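Local coordinates for protein GlcNAc-alpha-1,4-Gal-releasing endo-beta-galactosidase (Clostridium perfringens, PDB 1UPS) that probably hydrolyses O-glycosidic bonds as a family 16 endo-beta-galactosidase that releases GlcNAc-alpha-1,4-Gal, and carries a bound calcium ion, at residues A[289-297]-A[323-331]; A[40-51]-A[62-70]. All coordinates share one frame; numbering follows the deposited sequence. Where two conformers were deposited one is given.

Contact 1: residues A[289-297]-A[323-331]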
loop_
_atom_site.group_PDB
_atom_site.type_symbol
_atom_site.label_atom_id
_atom_site.label_comp_id
_atom_site.label_asym_id
_atom_site.label_seq_id
_atom_site.Cartn_x
_atom_site.Cartn_y
_atom_site.Cartn_z
ATOM N N LEU A 289 -1.096 22.434 1.658
ATOM C CA LEU A 289 -1.481 23.598 2.464
ATOM C C LEU A 289 -1.829 23.212 3.915
ATOM O O LEU A 289 -2.049 24.095 4.757
ATOM C CB LEU A 289 -2.666 24.345 1.819
ATOM C CG LEU A 289 -2.474 25.216 0.559
ATOM C CD1 LEU A 289 -3.783 25.947 0.201
ATOM C CD2 LEU A 289 -1.311 26.204 0.684
ATOM N N ASN A 290 -1.880 21.906 4.192
ATOM C CA ASN A 290 -2.186 21.385 5.534
ATOM C C ASN A 290 -1.169 21.828 6.575
ATOM O O ASN A 290 0.035 21.878 6.292
ATOM C CB ASN A 290 -2.216 19.854 5.517
ATOM C CG ASN A 290 -3.494 19.288 4.907
ATOM O OD1 ASN A 290 -4.277 20.001 4.260
ATOM N ND2 ASN A 290 -3.704 17.984 5.098
ATOM N N ASN A 291 -1.654 22.130 7.782
ATOM C CA ASN A 291 -0.779 22.406 8.909
ATOM C C ASN A 291 -1.070 21.360 9.981
ATOM O O ASN A 291 -2.186 20.815 10.021
ATOM C CB ASN A 291 -1.014 23.820 9.448
ATOM C CG ASN A 291 -0.753 24.893 8.407
ATOM O OD1 ASN A 291 0.191 24.789 7.626
ATOM N ND2 ASN A 291 -1.605 25.914 8.372
ATOM N N TYR A 292 -0.073 21.065 10.810
ATOM C CA TYR A 292 -0.207 20.017 11.834
ATOM C C TYR A 292 0.373 20.434 13.171
ATOM O O TYR A 292 1.425 21.096 13.234
ATOM C CB TYR A 292 0.534 18.748 11.407
ATOM C CG TYR A 292 0.069 18.174 10.109
ATOM C CD1 TYR A 292 -0.934 17.194 10.075
ATOM C CD2 TYR A 292 0.648 18.586 8.902
ATOM C CE1 TYR A 292 -1.378 16.652 8.844
ATOM C CE2 TYR A 292 0.216 18.056 7.678
ATOM C CZ TYR A 292 -0.791 17.095 7.661
ATOM O OH TYR A 292 -1.207 16.581 6.451
ATOM N N LEU A 293 -0.293 20.005 14.248
ATOM C CA LEU A 293 0.361 19.950 15.559
ATOM C C LEU A 293 0.982 18.557 15.624
ATOM O O LEU A 293 0.521 17.649 14.922
ATOM C CB LEU A 293 -0.662 20.109 16.691
ATOM C CG LEU A 293 -1.444 21.423 16.737
ATOM C CD1 LEU A 293 -2.528 21.355 17.810
ATOM C CD2 LEU A 293 -0.481 22.587 16.997
ATOM N N ILE A 294 2.028 18.386 16.434
ATOM C CA ILE A 294 2.682 17.080 16.581
ATOM C C ILE A 294 2.800 16.755 18.065
ATOM O O ILE A 294 3.504 17.444 18.801
ATOM C CB ILE A 294 4.091 17.079 15.915
ATOM C CG1 ILE A 294 3.995 17.463 14.430
ATOM C CG2 ILE A 294 4.723 15.686 16.033
ATOM C CD1 ILE A 294 5.370 17.605 13.722
ATOM N N ARG A 295 2.105 15.707 18.484
ATOM C CA ARG A 295 1.993 15.375 19.900
ATOM C C ARG A 295 2.667 14.039 20.220
ATOM O O ARG A 295 2.490 13.057 19.485
ATOM C CB ARG A 295 0.513 15.303 20.274
ATOM C CG ARG A 295 0.244 15.165 21.784
ATOM C CD ARG A 295 -1.247 15.000 22.130
ATOM N NE ARG A 295 -1.493 15.538 23.471
ATOM C CZ ARG A 295 -2.635 15.445 24.157
ATOM N NH1 ARG A 295 -3.702 14.827 23.648
ATOM N NH2 ARG A 295 -2.703 15.971 25.373
ATOM N N ASN A 296 3.411 14.009 21.326
ATOM C CA ASN A 296 4.049 12.784 21.810
ATOM C C ASN A 296 3.058 11.835 22.484
ATOM O O ASN A 296 2.220 12.264 23.292
ATOM C CB ASN A 296 5.167 13.129 22.805
ATOM C CG ASN A 296 6.038 11.924 23.133
ATOM O OD1 ASN A 296 5.828 11.231 24.148
ATOM N ND2 ASN A 296 6.991 11.636 22.253
ATOM N N ARG A 297 3.137 10.547 22.164
ATOM C CA ARG A 297 2.197 9.598 22.767
ATOM C C ARG A 297 2.377 9.436 24.285
ATOM O O ARG A 297 1.394 9.396 25.055
ATOM C CB ARG A 297 2.247 8.228 22.078
ATOM C CG ARG A 297 1.205 7.240 22.653
ATOM C CD ARG A 297 1.243 5.864 21.984
ATOM N NE ARG A 297 0.120 5.031 22.412
ATOM C CZ ARG A 297 -0.127 3.800 21.976
ATOM N NH1 ARG A 297 0.667 3.228 21.073
ATOM N NH2 ARG A 297 -1.204 3.136 22.444
ATOM N N LYS A 323 1.647 29.536 17.629
ATOM C CA LYS A 323 2.113 29.812 16.269
ATOM C C LYS A 323 3.356 28.969 15.926
ATOM O O LYS A 323 3.491 28.464 14.803
ATOM C CB LYS A 323 2.426 31.301 16.096
ATOM N N ASN A 324 4.237 28.822 16.910
ATOM C CA ASN A 324 5.493 28.088 16.770
ATOM C C ASN A 324 5.335 26.570 16.835
ATOM O O ASN A 324 6.315 25.850 16.662
ATOM C CB ASN A 324 6.461 28.497 17.880
ATOM C CG ASN A 324 6.664 29.977 17.961
ATOM O OD1 ASN A 324 7.229 30.588 17.050
ATOM N ND2 ASN A 324 6.202 30.580 19.062
ATOM N N ALA A 325 4.122 26.106 17.126
ATOM C CA ALA A 325 3.803 24.674 17.280
ATOM C C ALA A 325 3.149 24.088 16.035
ATOM O O ALA A 325 2.700 22.949 16.055
ATOM C CB ALA A 325 2.879 24.466 18.499
ATOM N N LYS A 326 3.102 24.868 14.955
ATOM C CA LYS A 326 2.451 24.432 13.723
ATOM C C LYS A 326 3.487 24.027 12.679
ATOM O O LYS A 326 4.485 24.741 12.483
ATOM C CB LYS A 326 1.524 25.524 13.179
ATOM C CG LYS A 326 0.321 25.806 14.092
ATOM C CD LYS A 326 -0.627 26.805 13.445
ATOM C CE LYS A 326 -1.769 27.210 14.396
ATOM N NZ LYS A 326 -2.550 28.318 13.765
ATOM N N TRP A 327 3.235 22.884 12.036
ATOM C CA TRP A 327 4.193 22.227 11.121
ATOM C C TRP A 327 3.577 21.892 9.764
ATOM O O TRP A 327 2.378 21.673 9.665
ATOM C CB TRP A 327 4.737 20.928 11.763
ATOM C CG TRP A 327 5.345 21.167 13.109
ATOM C CD1 TRP A 327 4.684 21.282 14.291
ATOM C CD2 TRP A 327 6.734 21.382 13.401
ATOM N NE1 TRP A 327 5.570 21.530 15.313
ATOM C CE2 TRP A 327 6.839 21.599 14.794
ATOM C CE3 TRP A 327 7.910 21.385 12.626
ATOM C CZ2 TRP A 327 8.064 21.826 15.435
ATOM C CZ3 TRP A 327 9.138 21.618 13.263
ATOM C CH2 TRP A 327 9.200 21.822 14.659
ATOM N N SER A 328 4.419 21.837 8.728
ATOM C CA SER A 328 4.016 21.451 7.375
ATOM C C SER A 328 4.821 20.224 6.994
ATOM O O SER A 328 5.923 20.004 7.516
ATOM C CB SER A 328 4.371 22.552 6.357
ATOM O OG SER A 328 3.539 23.684 6.488
ATOM N N LYS A 329 4.281 19.439 6.070
ATOM C CA LYS A 329 5.033 18.345 5.467
ATOM C C LYS A 329 5.356 18.621 4.008
ATOM O O LYS A 329 4.560 19.214 3.274
ATOM C CB LYS A 329 4.276 17.027 5.570
ATOM C CG LYS A 329 3.864 16.657 6.978
ATOM C CD LYS A 329 2.785 15.572 6.956
ATOM C CE LYS A 329 3.408 14.210 6.916
ATOM N NZ LYS A 329 2.369 13.163 6.680
ATOM N N GLU A 330 6.538 18.173 3.603
ATOM C CA GLU A 330 6.947 18.215 2.213
ATOM C C GLU A 330 7.534 16.858 1.892
ATOM O O GLU A 330 8.014 16.155 2.787
ATOM C CB GLU A 330 7.985 19.305 1.994
ATOM C CG GLU A 330 7.400 20.706 2.016
ATOM C CD GLU A 330 8.451 21.793 1.964
ATOM O OE1 GLU A 330 9.496 21.592 1.318
ATOM O OE2 GLU A 330 8.215 22.864 2.555
ATOM N N TYR A 331 7.464 16.472 0.623
ATOM C CA TYR A 331 7.920 15.146 0.224
ATOM C C TYR A 331 9.027 15.209 -0.838
ATOM O O TYR A 331 9.021 16.091 -1.712
ATOM C CB TYR A 331 6.722 14.277 -0.196
ATOM C CG TYR A 331 5.615 14.259 0.846
ATOM C CD1 TYR A 331 4.509 15.110 0.742
ATOM C CD2 TYR A 331 5.694 13.425 1.964
ATOM C CE1 TYR A 331 3.505 15.109 1.708
ATOM C CE2 TYR A 331 4.700 13.419 2.928
ATOM C CZ TYR A 331 3.612 14.259 2.802
ATOM O OH TYR A 331 2.626 14.245 3.758
HETATM O O HOH W 1 1.755 20.025 4.898
HETATM O O HOH W 2 2.932 20.752 17.747
#
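Y292 and W327 trade two backbone hydrogen bonds, Y292 N to W327 O and W327 N to Y292 O, both 2.8 Å long. They form a single antiparallel hydrogen-bonded pair, for the strands 291-296 and 327-331 meet at 113° and part at once. One water accepts from K329 N and donates to N290 O; another accepts from I294 N (2.9 Å) and donates to A325 O, an oxygen that L293 CD2 also touches at 3.3 Å. On the side chains, I294 CD1 sits over one face of the W327 indole, 3.8 Å from the centroid of its five-membered ring, a CH-pi contact, while Y292 O lies at the indole edge. The Y292 ring meets the aliphatic part of K329, CE2 to CD 3.6 Å; the lysine chain bends at chi3 (87°), and its amine is held by a salt bridge to E372 and a hydrogen bond to Y239. Y292 OH accepts from N290 ND2 in the amide plane, and S328 OG and N291 ND2 are bonded to N341 and E420. Direct backbone pairing is thus limited to one residue pair, and on either flank a water links an N-H of one segment to a C=O of the other.

Contact 2: residues A[40-51]-A[62-70]; sequences GPTLDREKWTDY and SAKANYRFE
The backbones of 40-51 and 62-70 touch through a single bridge, Y51 with K64, beside which A65 N donates to D50 O at 2.9 Å, while G40 comes close to F69. Between these points the D50 carboxylate gathers three side chains. R45 grips it end-on, NH1 to OD2 and NH2 to OD1 (2.8 Å), both from above its plane. K64 NZ makes a salt bridge to OD2 (3.1 Å) from the face opposite R45 NH1, and Y67 OH donates to OD1 at 2.8 Å on its anti side. With chi1 at 54°, D50 CG sits between the backbone N and carbonyl carbon, and OD1 meets the Y67 ring at its edge, the two planes 58° apart. Two cations on one carboxylate would probably favour its charged form. K64 CG lies over one face of the Y51 ring, toward its rim; the Y51 hydroxyl takes a weak bond from K64 NZ (3.4 Å) and has its stronger partner in E61. At the far end G40 CA lies over the F69 ring, 3.6 Å from its centroid. The arrangement is a long loop pinned along strand 66-70 and the residues leading into it, in the family 16 beta-sandwich, beside the calcium site that includes G72.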
loop_
_atom_site.group_PDB
_atom_site.type_symbol
_atom_site.label_atom_id
_atom_site.label_comp_id
_atom_site.label_asym_id
_atom_site.label_seq_id
_atom_site.Cartn_x
_atom_site.Cartn_y
_atom_site.Cartn_z
ATOM N N GLY A 40 -21.534 -16.333 -5.318
ATOM C CA GLY A 40 -21.610 -17.406 -6.300
ATOM C C GLY A 40 -23.041 -17.834 -6.559
ATOM O O GLY A 40 -23.955 -17.175 -6.066
ATOM N N PRO A 41 -23.247 -18.946 -7.271
ATOM C CA PRO A 41 -22.174 -19.879 -7.645
ATOM C C PRO A 41 -21.465 -19.567 -8.966
ATOM O O PRO A 41 -20.605 -20.346 -9.394
ATOM C CB PRO A 41 -22.930 -21.201 -7.779
ATOM C CG PRO A 41 -24.255 -20.787 -8.317
ATOM C CD PRO A 41 -24.567 -19.422 -7.735
ATOM N N THR A 42 -21.808 -18.457 -9.612
ATOM C CA THR A 42 -21.099 -18.085 -10.835
ATOM C C THR A 42 -20.447 -16.712 -10.741
ATOM O O THR A 42 -20.958 -15.800 -10.069
ATOM C CB THR A 42 -22.019 -18.121 -12.066
ATOM O OG1 THR A 42 -23.043 -17.149 -11.903
ATOM C CG2 THR A 42 -22.802 -19.419 -12.149
ATOM N N LEU A 43 -19.329 -16.575 -11.449
ATOM C CA LEU A 43 -18.611 -15.315 -11.521
ATOM C C LEU A 43 -19.451 -14.313 -12.312
ATOM O O LEU A 43 -19.996 -14.658 -13.360
ATOM C CB LEU A 43 -17.278 -15.533 -12.225
ATOM C CG LEU A 43 -16.317 -14.348 -12.254
ATOM C CD1 LEU A 43 -15.748 -14.079 -10.857
ATOM C CD2 LEU A 43 -15.181 -14.652 -13.220
ATOM N N ASP A 44 -19.548 -13.084 -11.811
ATOM C CA ASP A 44 -20.329 -12.038 -12.479
ATOM C C ASP A 44 -19.533 -11.522 -13.671
ATOM O O ASP A 44 -18.555 -10.780 -13.506
ATOM C CB ASP A 44 -20.630 -10.898 -11.499
ATOM C CG ASP A 44 -21.582 -9.857 -12.067
ATOM O OD1 ASP A 44 -21.700 -9.712 -13.302
ATOM O OD2 ASP A 44 -22.266 -9.132 -11.328
ATOM N N ARG A 45 -19.953 -11.906 -14.871
ATOM C CA ARG A 45 -19.169 -11.596 -16.065
ATOM C C ARG A 45 -19.349 -10.153 -16.556
ATOM O O ARG A 45 -18.714 -9.726 -17.532
ATOM C CB ARG A 45 -19.444 -12.633 -17.159
ATOM C CG ARG A 45 -18.978 -14.019 -16.729
ATOM C CD ARG A 45 -18.883 -15.039 -17.836
ATOM N NE ARG A 45 -18.448 -16.336 -17.312
ATOM C CZ ARG A 45 -17.170 -16.700 -17.160
ATOM N NH1 ARG A 45 -16.187 -15.871 -17.505
ATOM N NH2 ARG A 45 -16.877 -17.904 -16.676
ATOM N N GLU A 46 -20.204 -9.401 -15.872
ATOM C CA GLU A 46 -20.275 -7.966 -16.105
ATOM C C GLU A 46 -19.167 -7.245 -15.334
ATOM O O GLU A 46 -18.886 -6.073 -15.602
ATOM C CB GLU A 46 -21.667 -7.414 -15.735
ATOM C CG GLU A 46 -22.781 -7.797 -16.716
ATOM C CD GLU A 46 -22.495 -7.388 -18.157
ATOM O OE1 GLU A 46 -22.681 -8.232 -19.064
ATOM O OE2 GLU A 46 -22.095 -6.222 -18.396
ATOM N N LYS A 47 -18.524 -7.940 -14.394
ATOM C CA LYS A 47 -17.475 -7.329 -13.556
ATOM C C LYS A 47 -16.084 -7.915 -13.805
ATOM O O LYS A 47 -15.073 -7.199 -13.706
ATOM C CB LYS A 47 -17.829 -7.494 -12.070
ATOM C CG LYS A 47 -19.121 -6.805 -11.672
ATOM C CD LYS A 47 -19.491 -7.013 -10.209
ATOM C CE LYS A 47 -20.768 -6.181 -9.889
ATOM N NZ LYS A 47 -21.417 -6.572 -8.616
ATOM N N TRP A 48 -16.039 -9.216 -14.105
ATOM C CA TRP A 48 -14.777 -9.972 -14.169
ATOM C C TRP A 48 -14.655 -10.834 -15.417
ATOM O O TRP A 48 -15.656 -11.385 -15.919
ATOM C CB TRP A 48 -14.647 -10.920 -12.956
ATOM C CG TRP A 48 -14.781 -10.231 -11.642
ATOM C CD1 TRP A 48 -15.895 -10.197 -10.843
ATOM C CD2 TRP A 48 -13.782 -9.453 -10.975
ATOM N NE1 TRP A 48 -15.640 -9.457 -9.711
ATOM C CE2 TRP A 48 -14.361 -8.969 -9.775
ATOM C CE3 TRP A 48 -12.450 -9.106 -11.274
ATOM C CZ2 TRP A 48 -13.652 -8.179 -8.857
ATOM C CZ3 TRP A 48 -11.739 -8.310 -10.363
ATOM C CH2 TRP A 48 -12.353 -7.845 -9.172
ATOM N N THR A 49 -13.415 -10.988 -15.876
ATOM C CA THR A 49 -13.062 -12.097 -16.742
ATOM C C THR A 49 -12.208 -13.117 -15.972
ATOM O O THR A 49 -11.477 -12.746 -15.049
ATOM C CB THR A 49 -12.394 -11.600 -18.045
ATOM O OG1 THR A 49 -12.205 -12.717 -18.928
ATOM C CG2 THR A 49 -10.968 -11.023 -17.814
ATOM N N ASP A 50 -12.329 -14.396 -16.323
ATOM C CA ASP A 50 -11.588 -15.452 -15.619
ATOM C C ASP A 50 -10.384 -15.961 -16.424
ATOM O O ASP A 50 -10.063 -17.150 -16.443
ATOM C CB ASP A 50 -12.518 -16.581 -15.139
ATOM C CG ASP A 50 -13.378 -17.163 -16.243
ATOM O OD1 ASP A 50 -14.163 -18.105 -15.936
ATOM O OD2 ASP A 50 -13.362 -16.745 -17.421
ATOM N N TYR A 51 -9.699 -15.025 -17.067
ATOM C CA TYR A 51 -8.447 -15.317 -17.743
ATOM C C TYR A 51 -7.371 -14.360 -17.250
ATOM O O TYR A 51 -7.647 -13.163 -17.021
ATOM C CB TYR A 51 -8.608 -15.132 -19.248
ATOM C CG TYR A 51 -9.483 -16.169 -19.919
ATOM C CD1 TYR A 51 -10.875 -16.042 -19.915
ATOM C CD2 TYR A 51 -8.919 -17.256 -20.583
ATOM C CE1 TYR A 51 -11.687 -16.998 -20.532
ATOM C CE2 TYR A 51 -9.722 -18.217 -21.216
ATOM C CZ TYR A 51 -11.101 -18.072 -21.187
ATOM O OH TYR A 51 -11.899 -18.997 -21.821
ATOM N N SER A 62 -5.062 -21.509 -22.154
ATOM C CA SER A 62 -4.098 -21.893 -21.100
ATOM C C SER A 62 -4.199 -20.986 -19.867
ATOM O O SER A 62 -3.883 -21.406 -18.752
ATOM C CB SER A 62 -2.636 -21.936 -21.632
ATOM O OG SER A 62 -2.130 -20.680 -22.140
ATOM N N ALA A 63 -4.662 -19.753 -20.086
ATOM C CA ALA A 63 -4.655 -18.714 -19.066
ATOM C C ALA A 63 -5.947 -18.691 -18.243
ATOM O O ALA A 63 -6.122 -17.844 -17.373
ATOM C CB ALA A 63 -4.386 -17.347 -19.717
ATOM N N LYS A 64 -6.850 -19.629 -18.509
ATOM C CA LYS A 64 -8.119 -19.701 -17.754
ATOM C C LYS A 64 -7.922 -20.101 -16.283
ATOM O O LYS A 64 -7.137 -21.003 -15.974
ATOM C CB LYS A 64 -9.114 -20.660 -18.426
ATOM C CG LYS A 64 -10.558 -20.489 -17.886
ATOM C CD LYS A 64 -11.630 -20.992 -18.841
ATOM C CE LYS A 64 -13.041 -20.689 -18.290
ATOM N NZ LYS A 64 -13.665 -19.451 -18.898
ATOM N N ALA A 65 -8.677 -19.447 -15.397
ATOM C CA ALA A 65 -8.609 -19.684 -13.960
ATOM C C ALA A 65 -9.427 -20.893 -13.555
ATOM O O ALA A 65 -10.425 -21.220 -14.208
ATOM C CB ALA A 65 -9.120 -18.463 -13.200
ATOM N N ASN A 66 -9.002 -21.545 -12.474
ATOM C CA ASN A 66 -9.872 -22.461 -11.757
ATOM C C ASN A 66 -10.320 -21.810 -10.473
ATOM O O ASN A 66 -9.546 -21.127 -9.826
ATOM C CB ASN A 66 -9.192 -23.800 -11.501
ATOM C CG ASN A 66 -8.961 -24.558 -12.793
ATOM O OD1 ASN A 66 -9.908 -24.812 -13.568
ATOM N ND2 ASN A 66 -7.703 -24.899 -13.055
ATOM N N TYR A 67 -11.592 -21.996 -10.140
ATOM C CA TYR A 67 -12.163 -21.368 -8.945
ATOM C C TYR A 67 -13.523 -22.008 -8.635
ATOM O O TYR A 67 -14.109 -22.710 -9.487
ATOM C CB TYR A 67 -12.324 -19.839 -9.123
ATOM C CG TYR A 67 -13.228 -19.456 -10.287
ATOM C CD1 TYR A 67 -12.714 -19.366 -11.590
ATOM C CD2 TYR A 67 -14.592 -19.216 -10.099
ATOM C CE1 TYR A 67 -13.528 -19.042 -12.672
ATOM C CE2 TYR A 67 -15.438 -18.893 -11.193
ATOM C CZ TYR A 67 -14.884 -18.802 -12.473
ATOM O OH TYR A 67 -15.680 -18.501 -13.559
ATOM N N ARG A 68 -13.983 -21.800 -7.402
ATOM C CA ARG A 68 -15.338 -22.157 -6.971
ATOM C C ARG A 68 -15.790 -21.077 -5.997
ATOM O O ARG A 68 -15.017 -20.167 -5.658
ATOM C CB ARG A 68 -15.387 -23.544 -6.305
ATOM C CG ARG A 68 -14.561 -23.721 -5.029
ATOM C CD ARG A 68 -14.395 -25.191 -4.545
ATOM N NE ARG A 68 -13.849 -25.252 -3.186
ATOM C CZ ARG A 68 -12.565 -25.397 -2.869
ATOM N NH1 ARG A 68 -12.200 -25.413 -1.592
ATOM N NH2 ARG A 68 -11.632 -25.521 -3.803
ATOM N N PHE A 69 -17.046 -21.162 -5.582
ATOM C CA PHE A 69 -17.553 -20.297 -4.520
ATOM C C PHE A 69 -17.905 -21.189 -3.352
ATOM O O PHE A 69 -18.550 -22.219 -3.550
ATOM C CB PHE A 69 -18.773 -19.517 -5.012
ATOM C CG PHE A 69 -18.430 -18.506 -6.073
ATOM C CD1 PHE A 69 -18.138 -17.185 -5.724
ATOM C CD2 PHE A 69 -18.364 -18.886 -7.417
ATOM C CE1 PHE A 69 -17.774 -16.240 -6.706
ATOM C CE2 PHE A 69 -18.007 -17.954 -8.404
ATOM C CZ PHE A 69 -17.724 -16.634 -8.040
ATOM N N GLU A 70 -17.441 -20.827 -2.158
ATOM C CA GLU A 70 -17.628 -21.664 -0.960
ATOM C C GLU A 70 -17.861 -20.754 0.244
ATOM O O GLU A 70 -17.059 -19.848 0.506
ATOM C CB GLU A 70 -16.422 -22.616 -0.756
ATOM C CG GLU A 70 -16.471 -23.507 0.495
ATOM C CD GLU A 70 -15.336 -24.540 0.568
ATOM O OE1 GLU A 70 -15.150 -25.190 1.652
ATOM O OE2 GLU A 70 -14.649 -24.751 -0.459
#

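Overall arrangement
Contact 2 precedes contact 1 along the chain. Their centres are 48 Å apart, their nearest atoms about 30 Å, and they lie on opposite sides of the chain's centre without sharing a sheet. Contact 2 belongs to the family 16 glycoside hydrolase part, where strand 66-70 pairs with 73-78 in an antiparallel sheet of the sandwich, near the bound calcium. Contact 1 lies in the C-terminal part, consistent with a ricin-like beta-trefoil. The two therefore belong to separate parts of the fold: a loop fastened to the sandwich, and, in the C-terminal part, strand 291-296, paired with the distant 414-419, crossing strand 327-332 of the hairpin with 335-340.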